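Local coordinates for protein WipB (Legionella pneumophila, PDB 5NNY) that acts as a translocated effector with Ser/Thr phosphatase activity that targets the host lysosomal nutrient-sensing machinery, the chain here being its phosphatase domain, at residues K64-E69 / A167-A172; I71-N76 / Y106-L111; R92-D96 / V206-A210; E230-L236 / K299-T303; G271-T277 / R288-D292. One frame throughout, in Å; residues are numbered along the deposited sequence. Where two conformers were deposited one is given.

How the contacts relate
Contact 3 lies nearest the middle of the chain: all its touching residues are buried, and charge, aromatic ring and histidine are packed where the strands of the central sheet end. Contact 4 reaches the same sheet at its outer edge, joined to contact 3 by the neighbouring strands 203-208 and 301-306, and adds a solvent-side salt bridge to Phe300 packed in a hollow. Contacts 1 and 2 share helix 64-79 and touch through Lys72 NZ and Ala172 O, 2.9 Å apart; contact 2 is buried and aromatic, contact 1 partly buried and built mostly on alanines. Contact 5 is a surface pairing of loops with one backbone and one side-chain-to-backbone hydrogen bond and mostly polar side chains.

Contact 1. Residues K64-E69 / A167-A172; sequences KQERLE and AIAAGA
This is a helix packed against a helix C-terminus, at the periphery of the domain: the first turns of helix 64-79 lie beside the end of helix 159-169 and the turn that follows it. Residues 64-69 are fully helical. Residues 167-169 are helical too, Ala170 flattens to phi/psi -77/-3, and Gly171 swings to phi 80, a value that glycine adopts easily. CA atoms come closest at Gln65-Ala170 (5.5 Å) and Glu69-Ala172 (5.4 Å). Two bonds back into the helix, Ala172 N to Ala167 O at 3.1 Å and Gly171 N to Ile168 O at 3.0 Å, make the turn a Schellman motif, which ends the helix and brings Ala172 round against the partner. Small side chains permit the close approach. Leu68, with chi1 m and chi2 t, points into the interface, its CB 3.5 Å from Ala172 CB and its CD1 4.1 Å from both Ala167 CB and Ala170 CB. The aliphatic stem of Lys64 lies over the same patch, CD to Ala170 CB 3.7 Å. At the margin, extended Gln65 (chi1 and chi2 t) sets CG 3.2 Å from Ala170 O, and its NE2 makes a weak bond of 3.5 Å to Glu69 OE2. Glu69 OE2 in turn accepts from water 1 at 2.6 Å, which also donates to Gly171 O at 3.1 Å, so solvent bridges carboxylate and turn.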
# COMPACT_ATOMS: atom_id res chain seq x y z
N LYS A 64 6.26 7.33 -27.75
CA LYS A 64 6.01 7.12 -26.33
C LYS A 64 7.04 6.21 -25.69
O LYS A 64 7.46 6.43 -24.55
CB LYS A 64 4.60 6.55 -26.10
CG LYS A 64 4.31 5.26 -26.85
CD LYS A 64 2.99 4.67 -26.37
CE LYS A 64 1.95 4.59 -27.44
NZ LYS A 64 0.84 3.68 -27.00
N GLN A 65 7.47 5.17 -26.42
CA GLN A 65 8.46 4.27 -25.84
C GLN A 65 9.75 5.01 -25.55
O GLN A 65 10.31 4.89 -24.45
CB GLN A 65 8.72 3.07 -26.76
CG GLN A 65 9.57 2.01 -26.07
CD GLN A 65 9.78 0.74 -26.86
OE1 GLN A 65 9.19 0.54 -27.92
NE2 GLN A 65 10.61 -0.15 -26.33
N GLU A 66 10.24 5.79 -26.52
CA GLU A 66 11.48 6.54 -26.33
C GLU A 66 11.36 7.49 -25.15
O GLU A 66 12.25 7.55 -24.30
CB GLU A 66 11.84 7.32 -27.61
CG GLU A 66 12.99 8.32 -27.39
CD GLU A 66 13.19 9.31 -28.54
OE1 GLU A 66 14.31 9.85 -28.64
OE2 GLU A 66 12.24 9.57 -29.32
N ARG A 67 10.27 8.25 -25.09
CA ARG A 67 10.06 9.21 -24.01
C ARG A 67 10.13 8.52 -22.65
O ARG A 67 10.77 9.02 -21.73
CB ARG A 67 8.70 9.89 -24.17
CG ARG A 67 8.57 10.87 -25.34
CD ARG A 67 7.09 11.18 -25.54
NE ARG A 67 6.79 12.19 -26.56
CZ ARG A 67 6.30 13.39 -26.28
NH1 ARG A 67 6.01 14.27 -27.25
NH2 ARG A 67 6.10 13.73 -25.02
N LEU A 68 9.41 7.41 -22.51
CA LEU A 68 9.33 6.70 -21.23
C LEU A 68 10.67 6.06 -20.85
O LEU A 68 11.06 6.08 -19.68
CB LEU A 68 8.24 5.62 -21.30
CG LEU A 68 6.82 6.14 -21.45
CD1 LEU A 68 5.87 5.03 -21.85
CD2 LEU A 68 6.38 6.78 -20.16
N GLU A 69 11.39 5.51 -21.83
CA GLU A 69 12.71 4.94 -21.57
C GLU A 69 13.67 5.98 -21.01
O GLU A 69 14.42 5.71 -20.07
CB GLU A 69 13.31 4.32 -22.84
CG GLU A 69 12.51 3.17 -23.46
CD GLU A 69 12.85 1.80 -22.90
OE1 GLU A 69 13.48 1.73 -21.82
OE2 GLU A 69 12.47 0.79 -23.54
N ALA A 167 2.69 2.04 -19.73
CA ALA A 167 4.14 2.02 -19.94
C ALA A 167 4.61 0.61 -20.23
O ALA A 167 5.52 0.40 -21.05
CB ALA A 167 4.87 2.62 -18.73
N ILE A 168 4.01 -0.39 -19.58
CA ILE A 168 4.37 -1.77 -19.89
C ILE A 168 3.95 -2.12 -21.31
O ILE A 168 4.70 -2.74 -22.07
CB ILE A 168 3.76 -2.73 -18.86
CG1 ILE A 168 4.40 -2.50 -17.49
CG2 ILE A 168 3.98 -4.16 -19.30
CD1 ILE A 168 3.64 -3.22 -16.36
N ALA A 169 2.74 -1.70 -21.70
CA ALA A 169 2.25 -1.96 -23.05
C ALA A 169 3.14 -1.31 -24.10
O ALA A 169 3.32 -1.85 -25.20
CB ALA A 169 0.81 -1.46 -23.20
N ALA A 170 3.72 -0.14 -23.78
CA ALA A 170 4.59 0.55 -24.72
C ALA A 170 5.97 -0.07 -24.80
O ALA A 170 6.80 0.40 -25.59
CB ALA A 170 4.70 2.04 -24.35
N GLY A 171 6.24 -1.09 -23.98
CA GLY A 171 7.53 -1.74 -23.95
C GLY A 171 8.60 -1.03 -23.16
O GLY A 171 9.77 -1.43 -23.24
N ALA A 172 8.25 0.00 -22.41
CA ALA A 172 9.25 0.76 -21.66
C ALA A 172 9.49 0.20 -20.26
O ALA A 172 10.56 0.44 -19.67
CB ALA A 172 8.82 2.22 -21.55
O HOH W 1 12.74 -1.55 -22.43

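Contact 2. Residues I71-N76 / Y106-L111; sequences IKKQYN and YFILKL
Two hydrogen bonds tie helix 64-79 to helix 105-117, which follows strand 90-93: Tyr75 OH donates to the backbone Phe107 O at 2.6 Å, and Asn76 ND2 to Tyr106 OH at 3.0 Å. The Tyr106 hydroxyl also meets Glu177 of helix 175-186. Asn76 OD1 lies 3.3 Å from Lys110 CE, while the Lys110 ammonium itself reaches Gln113 and Glu177. This is near-parallel helix-helix packing, the axes of the two regular segments 11.3 Å apart at closest approach and crossing at -28°; nearest CA pairs include Tyr75-Phe107 (7.9 Å) and Asn76-Lys110 (7.6 Å). Rings fill that wide gap. Tyr75 (chi1 t) reaches straight across; Phe107 CD1 (chi1 m) lies over one face of it, the rings oblique, centroids 4.3 Å apart and planes at 31°, and Lys110 CB sits at its edge, 3.8 Å from Tyr75 CE2. Ile71 CG2 abuts the edge of Phe107, 4.2 Å from CZ. Tyrosine suits this buried site because its ring packs while its hydroxyl, deep among apolar groups, is satisfied by a main-chain carbonyl.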
# COMPACT_ATOMS: atom_id res chain seq x y z
N ILE A 71 12.94 8.77 -19.38
CA ILE A 71 12.52 9.09 -18.01
C ILE A 71 12.95 7.98 -17.06
O ILE A 71 13.49 8.24 -15.97
CB ILE A 71 11.00 9.29 -17.96
CG1 ILE A 71 10.60 10.63 -18.61
CG2 ILE A 71 10.48 9.15 -16.50
CD1 ILE A 71 9.09 10.69 -19.06
N LYS A 72 12.72 6.74 -17.46
CA LYS A 72 12.97 5.59 -16.60
C LYS A 72 14.44 5.46 -16.25
O LYS A 72 14.80 5.25 -15.09
CB LYS A 72 12.47 4.32 -17.28
CG LYS A 72 12.77 3.02 -16.52
CD LYS A 72 12.31 1.83 -17.35
CE LYS A 72 12.93 0.52 -16.91
NZ LYS A 72 12.60 -0.60 -17.85
N LYS A 73 15.32 5.58 -17.24
CA LYS A 73 16.74 5.41 -16.93
C LYS A 73 17.23 6.52 -16.00
O LYS A 73 17.99 6.26 -15.07
CB LYS A 73 17.57 5.33 -18.22
CG LYS A 73 17.76 6.64 -18.94
CD LYS A 73 18.05 6.42 -20.42
CE LYS A 73 19.29 5.58 -20.65
NZ LYS A 73 19.79 5.75 -22.05
N GLN A 74 16.76 7.76 -16.19
CA GLN A 74 17.22 8.82 -15.31
C GLN A 74 16.60 8.68 -13.93
O GLN A 74 17.27 8.93 -12.91
CB GLN A 74 16.94 10.22 -15.87
CG GLN A 74 17.64 11.26 -14.97
CD GLN A 74 17.47 12.72 -15.33
OE1 GLN A 74 16.68 13.10 -16.17
NE2 GLN A 74 18.26 13.56 -14.67
N TYR A 75 15.33 8.28 -13.87
CA TYR A 75 14.71 8.04 -12.57
C TYR A 75 15.49 6.99 -11.79
O TYR A 75 15.78 7.16 -10.60
CB TYR A 75 13.25 7.60 -12.74
CG TYR A 75 12.58 7.43 -11.40
CD1 TYR A 75 12.15 8.54 -10.68
CD2 TYR A 75 12.43 6.18 -10.82
CE1 TYR A 75 11.54 8.42 -9.44
CE2 TYR A 75 11.84 6.05 -9.56
CZ TYR A 75 11.39 7.17 -8.89
OH TYR A 75 10.81 7.06 -7.65
N ASN A 76 15.84 5.88 -12.45
CA ASN A 76 16.57 4.82 -11.76
C ASN A 76 17.99 5.26 -11.39
O ASN A 76 18.54 4.77 -10.39
CB ASN A 76 16.61 3.55 -12.62
CG ASN A 76 15.25 2.87 -12.71
OD1 ASN A 76 14.34 3.16 -11.92
ND2 ASN A 76 15.11 1.95 -13.65
N TYR A 106 5.39 2.95 -10.93
CA TYR A 106 6.80 2.59 -11.01
C TYR A 106 7.64 3.40 -10.03
O TYR A 106 8.61 2.88 -9.47
CB TYR A 106 7.31 2.82 -12.43
CG TYR A 106 8.68 2.24 -12.68
CD1 TYR A 106 8.84 0.88 -12.89
CD2 TYR A 106 9.83 3.06 -12.69
CE1 TYR A 106 10.10 0.34 -13.11
CE2 TYR A 106 11.09 2.52 -12.91
CZ TYR A 106 11.22 1.17 -13.13
OH TYR A 106 12.45 0.61 -13.36
N PHE A 107 7.30 4.68 -9.83
CA PHE A 107 8.15 5.56 -9.03
C PHE A 107 8.22 5.10 -7.58
O PHE A 107 9.30 4.99 -7.00
CB PHE A 107 7.65 7.01 -9.11
CG PHE A 107 7.87 7.67 -10.46
CD1 PHE A 107 8.84 7.21 -11.36
CD2 PHE A 107 7.15 8.81 -10.79
CE1 PHE A 107 9.05 7.86 -12.58
CE2 PHE A 107 7.37 9.48 -11.99
CZ PHE A 107 8.33 9.00 -12.89
N ILE A 108 7.06 4.81 -6.99
CA ILE A 108 7.03 4.39 -5.59
C ILE A 108 7.52 2.95 -5.46
O ILE A 108 8.13 2.59 -4.46
CB ILE A 108 5.62 4.60 -5.00
CG1 ILE A 108 5.46 6.08 -4.65
CG2 ILE A 108 5.37 3.72 -3.77
CD1 ILE A 108 4.27 6.45 -3.83
N LEU A 109 7.31 2.13 -6.49
CA LEU A 109 7.81 0.76 -6.43
C LEU A 109 9.33 0.73 -6.34
O LEU A 109 9.91 -0.08 -5.60
CB LEU A 109 7.35 -0.04 -7.66
CG LEU A 109 5.88 -0.47 -7.69
CD1 LEU A 109 5.55 -1.14 -9.03
CD2 LEU A 109 5.58 -1.41 -6.52
N LYS A 110 10.01 1.62 -7.08
CA LYS A 110 11.46 1.68 -7.02
C LYS A 110 11.93 2.23 -5.69
O LYS A 110 12.99 1.83 -5.19
CB LYS A 110 12.01 2.56 -8.15
CG LYS A 110 11.90 1.93 -9.54
CD LYS A 110 12.44 0.51 -9.57
CE LYS A 110 13.88 0.45 -10.08
NZ LYS A 110 14.47 -0.93 -9.90
N LEU A 111 11.17 3.16 -5.11
CA LEU A 111 11.51 3.68 -3.79
C LEU A 111 11.39 2.60 -2.72
O LEU A 111 12.28 2.46 -1.87
CB LEU A 111 10.63 4.88 -3.43
CG LEU A 111 11.12 6.21 -4.02
CD1 LEU A 111 10.10 7.29 -3.81
CD2 LEU A 111 12.47 6.63 -3.40

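Contact 3. Residues R92-D96 / V206-A210; sequences RLIGD and VFSHA
Strand 203-208 enters through Phe207, whose CA-to-CB bond points at strand 90-93 (chi1 m). The guanidinium of Arg92 lies flat on its ring, centres 4.4 Å apart and planes at 6°, and Arg92 CD sits 3.8 Å from the ring centroid in a CH-pi contact. A buried arginine is tolerable because Glu123 and Asp5 both pair with it. Ile94 meets the ring's edge, CD1 to Phe207 CD2 4.3 Å. Two strands separate these in the mixed sheet, yet the touching parts run in directions 12° apart and the chain comes together at the strand ends, CA atoms of Ile94 and His209 5.0 Å apart. At Ser208 the side chain turns away, OG donating to Ala210 O at 2.5 Å; Ser208 O lies 3.3 Å from Ile94 CG1. These are the carboxyl-terminal ends of the strands, where the calcineurin-like phosphoesterase fold places its active site; Gly95-Asp96 match the family's GD signature, and Asp96 probably takes a metal-site position beside Asp10, as in relatives. His209 follows, chi1 t: ND1 donates to Ile94 O at 2.9 Å, and CE1 lies 3.3 Å from Asp96 OD1. Gly95, at phi/psi 135/-162, passes close by, where a CB would collide with His209 ND1.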
# COMPACT_ATOMS: atom_id res chain seq x y z
N ARG A 92 5.54 3.45 8.90
CA ARG A 92 4.24 2.84 8.64
C ARG A 92 3.53 3.64 7.55
O ARG A 92 3.31 4.85 7.72
CB ARG A 92 3.36 2.80 9.89
CG ARG A 92 3.78 1.83 10.95
CD ARG A 92 2.71 1.71 12.05
NE ARG A 92 3.08 0.71 13.05
CZ ARG A 92 3.86 0.96 14.09
NH1 ARG A 92 4.33 2.18 14.25
NH2 ARG A 92 4.18 -0.00 14.95
N LEU A 93 3.17 2.97 6.46
CA LEU A 93 2.36 3.57 5.41
C LEU A 93 0.89 3.19 5.64
O LEU A 93 0.52 2.02 5.51
CB LEU A 93 2.84 3.11 4.04
CG LEU A 93 4.10 3.75 3.44
CD1 LEU A 93 5.35 3.58 4.30
CD2 LEU A 93 4.37 3.21 2.00
N ILE A 94 0.06 4.18 5.96
CA ILE A 94 -1.36 3.92 6.19
C ILE A 94 -2.07 3.53 4.89
O ILE A 94 -3.19 3.00 4.92
CB ILE A 94 -1.99 5.14 6.90
CG1 ILE A 94 -2.99 4.69 7.96
CG2 ILE A 94 -2.62 6.10 5.92
CD1 ILE A 94 -2.36 4.39 9.30
N GLY A 95 -1.44 3.76 3.74
CA GLY A 95 -1.86 3.13 2.52
C GLY A 95 -1.92 4.10 1.36
O GLY A 95 -1.34 5.19 1.38
N ASP A 96 -2.64 3.67 0.33
CA ASP A 96 -2.81 4.42 -0.91
C ASP A 96 -1.46 4.80 -1.51
O ASP A 96 -1.33 5.83 -2.17
CB ASP A 96 -3.68 5.65 -0.70
CG ASP A 96 -5.12 5.31 -0.38
OD1 ASP A 96 -5.47 4.12 -0.33
OD2 ASP A 96 -5.92 6.25 -0.17
N VAL A 206 -3.50 0.80 17.64
CA VAL A 206 -3.77 -0.08 16.49
C VAL A 206 -3.84 0.78 15.24
O VAL A 206 -4.54 1.80 15.22
CB VAL A 206 -5.07 -0.89 16.69
CG1 VAL A 206 -5.51 -1.56 15.38
CG2 VAL A 206 -4.85 -1.95 17.77
N PHE A 207 -3.10 0.38 14.20
CA PHE A 207 -3.04 1.09 12.93
C PHE A 207 -3.76 0.29 11.86
O PHE A 207 -3.64 -0.93 11.79
CB PHE A 207 -1.59 1.33 12.46
CG PHE A 207 -0.78 2.22 13.39
CD1 PHE A 207 -0.09 1.68 14.46
CD2 PHE A 207 -0.72 3.59 13.18
CE1 PHE A 207 0.66 2.49 15.31
CE2 PHE A 207 0.02 4.41 14.02
CZ PHE A 207 0.71 3.86 15.08
N SER A 208 -4.52 1.00 11.03
CA SER A 208 -5.23 0.38 9.93
C SER A 208 -5.41 1.45 8.88
O SER A 208 -5.27 2.64 9.17
CB SER A 208 -6.58 -0.21 10.36
OG SER A 208 -7.43 0.80 10.88
N HIS A 209 -5.68 1.03 7.65
CA HIS A 209 -5.92 2.01 6.60
C HIS A 209 -7.19 2.82 6.86
O HIS A 209 -7.22 4.04 6.63
CB HIS A 209 -5.99 1.32 5.23
CG HIS A 209 -6.52 2.21 4.15
ND1 HIS A 209 -5.81 3.29 3.67
CD2 HIS A 209 -7.70 2.20 3.49
CE1 HIS A 209 -6.52 3.89 2.74
NE2 HIS A 209 -7.67 3.26 2.61
N ALA A 210 -8.25 2.17 7.34
CA ALA A 210 -9.56 2.78 7.52
C ALA A 210 -10.06 2.52 8.93
O ALA A 210 -9.47 1.75 9.69
CB ALA A 210 -10.57 2.23 6.50

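Contact 4. Residues E230-L236 / K299-T303; sequences EESAVDL and KFKIT
Phe300 is the bump of this contact, and the start of helix 233-253 with the turn before it is the hollow. With chi1 p its ring points at 230-236 and settles among Glu230 O (3.2 Å from CE2, at the ring edge), Ser232 C (3.6 Å from CD2) and Leu236 CD2 (3.8 Å from CZ). Ala233 keeps the wall shallow, its N 3.5 Å and its CB 4.0 Å from Phe300 CB; Leu236 (chi1 t, chi2 p) forms the floor and also touches Ile302, CD2 to CD1 3.8 Å. The nearest CA pair is Ser232-Phe300, 5.4 Å. Ser232, at phi/psi -168/169, is the N-cap: its OG, held by chi1 p, accepts from Asp235 N at 3.0 Å, so its side chain serves the helix and turns away from the strand. Along the outer side stretches Lys299, chi2 to chi4 all t, CD 3.2 Å from Glu230 O, reaching NZ to Glu231 OE2 in a 2.6 Å salt bridge. A long lysine suits this edge, apolar along its stem and charged at its solvent end. Water 2 donates to Glu231 O (3.0 Å) and Lys299 O (3.1 Å), bridging the two backbones. Strand 301-306 is the edge strand of the sheet, bonded to strand 203-208; Ala233 also rests on Ile204 of that strand, and Leu214 of helix 214-224 packs against Leu236 and Ile302.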
# COMPACT_ATOMS: atom_id res chain seq x y z
N GLU A 230 -8.36 -10.74 23.96
CA GLU A 230 -8.29 -9.33 24.32
C GLU A 230 -8.11 -9.16 25.82
O GLU A 230 -8.62 -8.19 26.40
CB GLU A 230 -9.52 -8.57 23.84
CG GLU A 230 -10.83 -9.15 24.37
CD GLU A 230 -12.03 -8.29 24.02
OE1 GLU A 230 -13.04 -8.36 24.75
OE2 GLU A 230 -11.94 -7.53 23.02
N GLU A 231 -7.42 -10.09 26.47
CA GLU A 231 -7.32 -10.04 27.92
C GLU A 231 -6.39 -8.93 28.40
O GLU A 231 -6.41 -8.61 29.59
CB GLU A 231 -6.86 -11.40 28.46
CG GLU A 231 -7.94 -12.46 28.36
CD GLU A 231 -9.29 -11.96 28.85
OE1 GLU A 231 -9.41 -11.67 30.06
OE2 GLU A 231 -10.22 -11.82 28.01
N SER A 232 -5.60 -8.35 27.50
CA SER A 232 -4.65 -7.29 27.81
C SER A 232 -4.19 -6.71 26.48
O SER A 232 -4.45 -7.27 25.42
CB SER A 232 -3.46 -7.81 28.62
OG SER A 232 -2.64 -8.67 27.84
N ALA A 233 -3.49 -5.57 26.56
CA ALA A 233 -2.89 -5.00 25.36
C ALA A 233 -1.88 -5.95 24.73
O ALA A 233 -1.83 -6.09 23.50
CB ALA A 233 -2.21 -3.66 25.68
N VAL A 234 -1.06 -6.60 25.57
CA VAL A 234 -0.11 -7.61 25.09
C VAL A 234 -0.84 -8.75 24.40
O VAL A 234 -0.40 -9.25 23.36
CB VAL A 234 0.77 -8.11 26.26
CG1 VAL A 234 1.34 -9.47 25.94
CG2 VAL A 234 1.91 -7.12 26.54
N ASP A 235 -1.97 -9.19 24.97
CA ASP A 235 -2.70 -10.30 24.36
C ASP A 235 -3.28 -9.90 23.01
O ASP A 235 -3.29 -10.70 22.06
CB ASP A 235 -3.81 -10.79 25.29
CG ASP A 235 -3.50 -12.13 25.90
OD1 ASP A 235 -2.34 -12.59 25.75
OD2 ASP A 235 -4.40 -12.74 26.53
N LEU A 236 -3.79 -8.67 22.90
CA LEU A 236 -4.33 -8.22 21.62
C LEU A 236 -3.24 -8.15 20.57
O LEU A 236 -3.45 -8.52 19.41
CB LEU A 236 -5.00 -6.85 21.80
CG LEU A 236 -5.82 -6.38 20.59
CD1 LEU A 236 -7.04 -7.27 20.36
CD2 LEU A 236 -6.23 -4.91 20.74
N LYS A 299 -10.24 -4.07 29.65
CA LYS A 299 -9.03 -4.79 30.02
C LYS A 299 -7.74 -4.12 29.57
O LYS A 299 -6.66 -4.60 29.91
CB LYS A 299 -9.10 -6.21 29.44
CG LYS A 299 -10.50 -6.80 29.53
CD LYS A 299 -10.57 -8.21 28.98
CE LYS A 299 -12.02 -8.63 28.72
NZ LYS A 299 -12.12 -10.05 28.28
N PHE A 300 -7.81 -3.02 28.83
CA PHE A 300 -6.62 -2.28 28.41
C PHE A 300 -7.07 -0.97 27.79
O PHE A 300 -8.26 -0.77 27.50
CB PHE A 300 -5.77 -3.09 27.42
CG PHE A 300 -6.55 -3.58 26.23
CD1 PHE A 300 -6.68 -2.79 25.10
CD2 PHE A 300 -7.19 -4.81 26.26
CE1 PHE A 300 -7.44 -3.22 24.04
CE2 PHE A 300 -7.93 -5.26 25.19
CZ PHE A 300 -8.06 -4.45 24.07
N LYS A 301 -6.11 -0.07 27.59
CA LYS A 301 -6.32 1.17 26.85
C LYS A 301 -5.94 0.95 25.39
O LYS A 301 -4.95 0.29 25.10
CB LYS A 301 -5.48 2.30 27.43
CG LYS A 301 -5.89 2.67 28.85
CD LYS A 301 -4.91 3.63 29.50
CE LYS A 301 -5.34 3.88 30.93
NZ LYS A 301 -4.32 4.59 31.74
N ILE A 302 -6.72 1.53 24.49
CA ILE A 302 -6.45 1.40 23.05
C ILE A 302 -6.75 2.73 22.38
O ILE A 302 -7.72 3.42 22.73
CB ILE A 302 -7.26 0.25 22.43
CG1 ILE A 302 -6.98 0.10 20.92
CG2 ILE A 302 -8.74 0.43 22.66
CD1 ILE A 302 -7.34 -1.26 20.40
N THR A 303 -5.89 3.12 21.44
CA THR A 303 -6.20 4.20 20.51
C THR A 303 -6.13 3.62 19.10
O THR A 303 -5.27 2.80 18.81
CB THR A 303 -5.22 5.38 20.66
OG1 THR A 303 -3.88 4.90 20.47
CG2 THR A 303 -5.30 5.99 22.05
O HOH W 2 -5.29 -6.81 31.67

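Contact 5. Residues G271-T277 / R288-D292; sequences GEHLNST and REYGD
Gly271 opens the segment with phi 98, the positive-phi residue of a Schellman motif that ends helix 262-270; glycine suits this place because a CB would be jammed against the preceding carbonyl O. Its CA lies over one face of the Arg288 guanidinium, 3.6 Å from Arg288 NE, which bonds to Gly268 O. Glu272 turns its side chain away, but its O lies 3.4 Å from Arg288 CB and accepts a weak bond of 3.0 Å from water 3, which accepts from Glu289 N at 3.1 Å. The CA atoms of His273 and Glu289 are 4.9 Å apart. Glu289 OE2 lies over the His273 ring face, 2.8 Å from NE2, at an angle unsuited to a hydrogen bond. Next, Leu274 N donates to Glu289 O at 3.0 Å. The contact thus joins the loops before and after helix 280-286, running 44° apart, by one direct backbone bond, without forming a regular sheet. Leu274, the buried member, sends CD1 to within 4.0 Å of Arg288 CG and packs on that helix. Asn275 OD1 (chi1 m) accepts from Gly291 N at 2.7 Å, almost linearly. Beyond it Tyr290 lies edge-on to Leu274 O (3.3 Å from CD1) and Ser276 O (3.5 Å from CE1), and its OH is 3.4 Å from Thr277 CA.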
# COMPACT_ATOMS: atom_id res chain seq x y z
N GLY A 271 -20.53 2.13 0.36
CA GLY A 271 -20.69 2.58 1.73
C GLY A 271 -21.54 1.68 2.60
O GLY A 271 -21.83 2.06 3.74
N GLU A 272 -21.91 0.50 2.12
CA GLU A 272 -22.84 -0.38 2.79
C GLU A 272 -22.19 -1.09 3.97
O GLU A 272 -20.97 -1.08 4.13
CB GLU A 272 -23.39 -1.43 1.83
CG GLU A 272 -24.11 -0.82 0.67
CD GLU A 272 -24.67 -1.84 -0.27
OE1 GLU A 272 -24.81 -3.02 0.13
OE2 GLU A 272 -24.94 -1.45 -1.41
N HIS A 273 -23.04 -1.71 4.79
CA HIS A 273 -22.61 -2.65 5.81
C HIS A 273 -22.00 -3.90 5.18
O HIS A 273 -22.45 -4.38 4.14
CB HIS A 273 -23.78 -3.09 6.69
CG HIS A 273 -24.48 -1.96 7.37
ND1 HIS A 273 -25.70 -2.11 8.00
CD2 HIS A 273 -24.14 -0.66 7.53
CE1 HIS A 273 -26.08 -0.95 8.51
NE2 HIS A 273 -25.15 -0.05 8.23
N LEU A 274 -20.99 -4.46 5.85
CA LEU A 274 -20.38 -5.72 5.45
C LEU A 274 -20.35 -6.63 6.68
O LEU A 274 -19.29 -6.92 7.23
CB LEU A 274 -18.98 -5.50 4.88
CG LEU A 274 -18.98 -4.60 3.64
CD1 LEU A 274 -17.56 -4.25 3.24
CD2 LEU A 274 -19.72 -5.28 2.48
N ASN A 275 -21.54 -7.09 7.09
CA ASN A 275 -21.69 -7.74 8.39
C ASN A 275 -21.40 -9.24 8.37
O ASN A 275 -21.22 -9.82 9.45
CB ASN A 275 -23.11 -7.51 8.93
CG ASN A 275 -23.31 -6.11 9.46
OD1 ASN A 275 -22.41 -5.53 10.06
ND2 ASN A 275 -24.49 -5.55 9.25
N SER A 276 -21.36 -9.87 7.20
CA SER A 276 -21.14 -11.31 7.12
C SER A 276 -19.68 -11.63 7.40
O SER A 276 -18.77 -10.88 7.03
CB SER A 276 -21.54 -11.83 5.74
OG SER A 276 -21.66 -13.24 5.73
N THR A 277 -19.45 -12.77 8.06
CA THR A 277 -18.11 -13.11 8.54
C THR A 277 -17.10 -13.17 7.39
O THR A 277 -15.95 -12.73 7.53
CB THR A 277 -18.15 -14.44 9.28
OG1 THR A 277 -19.03 -14.32 10.40
CG2 THR A 277 -16.78 -14.83 9.78
N ARG A 288 -15.99 -0.30 6.96
CA ARG A 288 -17.45 -0.41 7.00
C ARG A 288 -17.92 -1.21 8.21
O ARG A 288 -17.15 -1.96 8.82
CB ARG A 288 -18.00 -1.07 5.73
CG ARG A 288 -17.54 -0.40 4.45
CD ARG A 288 -17.88 1.08 4.47
NE ARG A 288 -17.56 1.70 3.19
CZ ARG A 288 -17.36 3.00 3.00
NH1 ARG A 288 -17.46 3.83 4.02
NH2 ARG A 288 -17.06 3.46 1.79
N GLU A 289 -19.22 -1.11 8.49
CA GLU A 289 -19.79 -1.75 9.66
C GLU A 289 -19.61 -3.25 9.63
O GLU A 289 -19.93 -3.92 8.64
CB GLU A 289 -21.28 -1.40 9.79
CG GLU A 289 -21.95 -2.07 11.00
CD GLU A 289 -23.24 -1.36 11.47
OE1 GLU A 289 -23.63 -1.57 12.63
OE2 GLU A 289 -23.85 -0.60 10.69
N TYR A 290 -19.11 -3.80 10.74
CA TYR A 290 -18.95 -5.24 10.90
C TYR A 290 -19.56 -5.59 12.27
O TYR A 290 -18.85 -5.81 13.25
CB TYR A 290 -17.47 -5.67 10.78
CG TYR A 290 -17.29 -7.17 10.88
CD1 TYR A 290 -17.61 -7.99 9.81
CD2 TYR A 290 -16.85 -7.76 12.06
CE1 TYR A 290 -17.48 -9.35 9.90
CE2 TYR A 290 -16.72 -9.12 12.15
CZ TYR A 290 -17.03 -9.91 11.07
OH TYR A 290 -16.89 -11.27 11.17
N GLY A 291 -20.89 -5.61 12.33
CA GLY A 291 -21.53 -5.66 13.62
C GLY A 291 -21.32 -4.36 14.38
O GLY A 291 -20.89 -3.34 13.83
N ASP A 292 -21.63 -4.41 15.68
CA ASP A 292 -21.51 -3.22 16.52
C ASP A 292 -20.05 -2.79 16.65
O ASP A 292 -19.18 -3.60 16.98
CB ASP A 292 -22.11 -3.49 17.90
CG ASP A 292 -23.63 -3.58 17.88
OD1 ASP A 292 -24.26 -3.01 16.96
OD2 ASP A 292 -24.19 -4.22 18.79
O HOH W 3 -20.93 0.58 6.61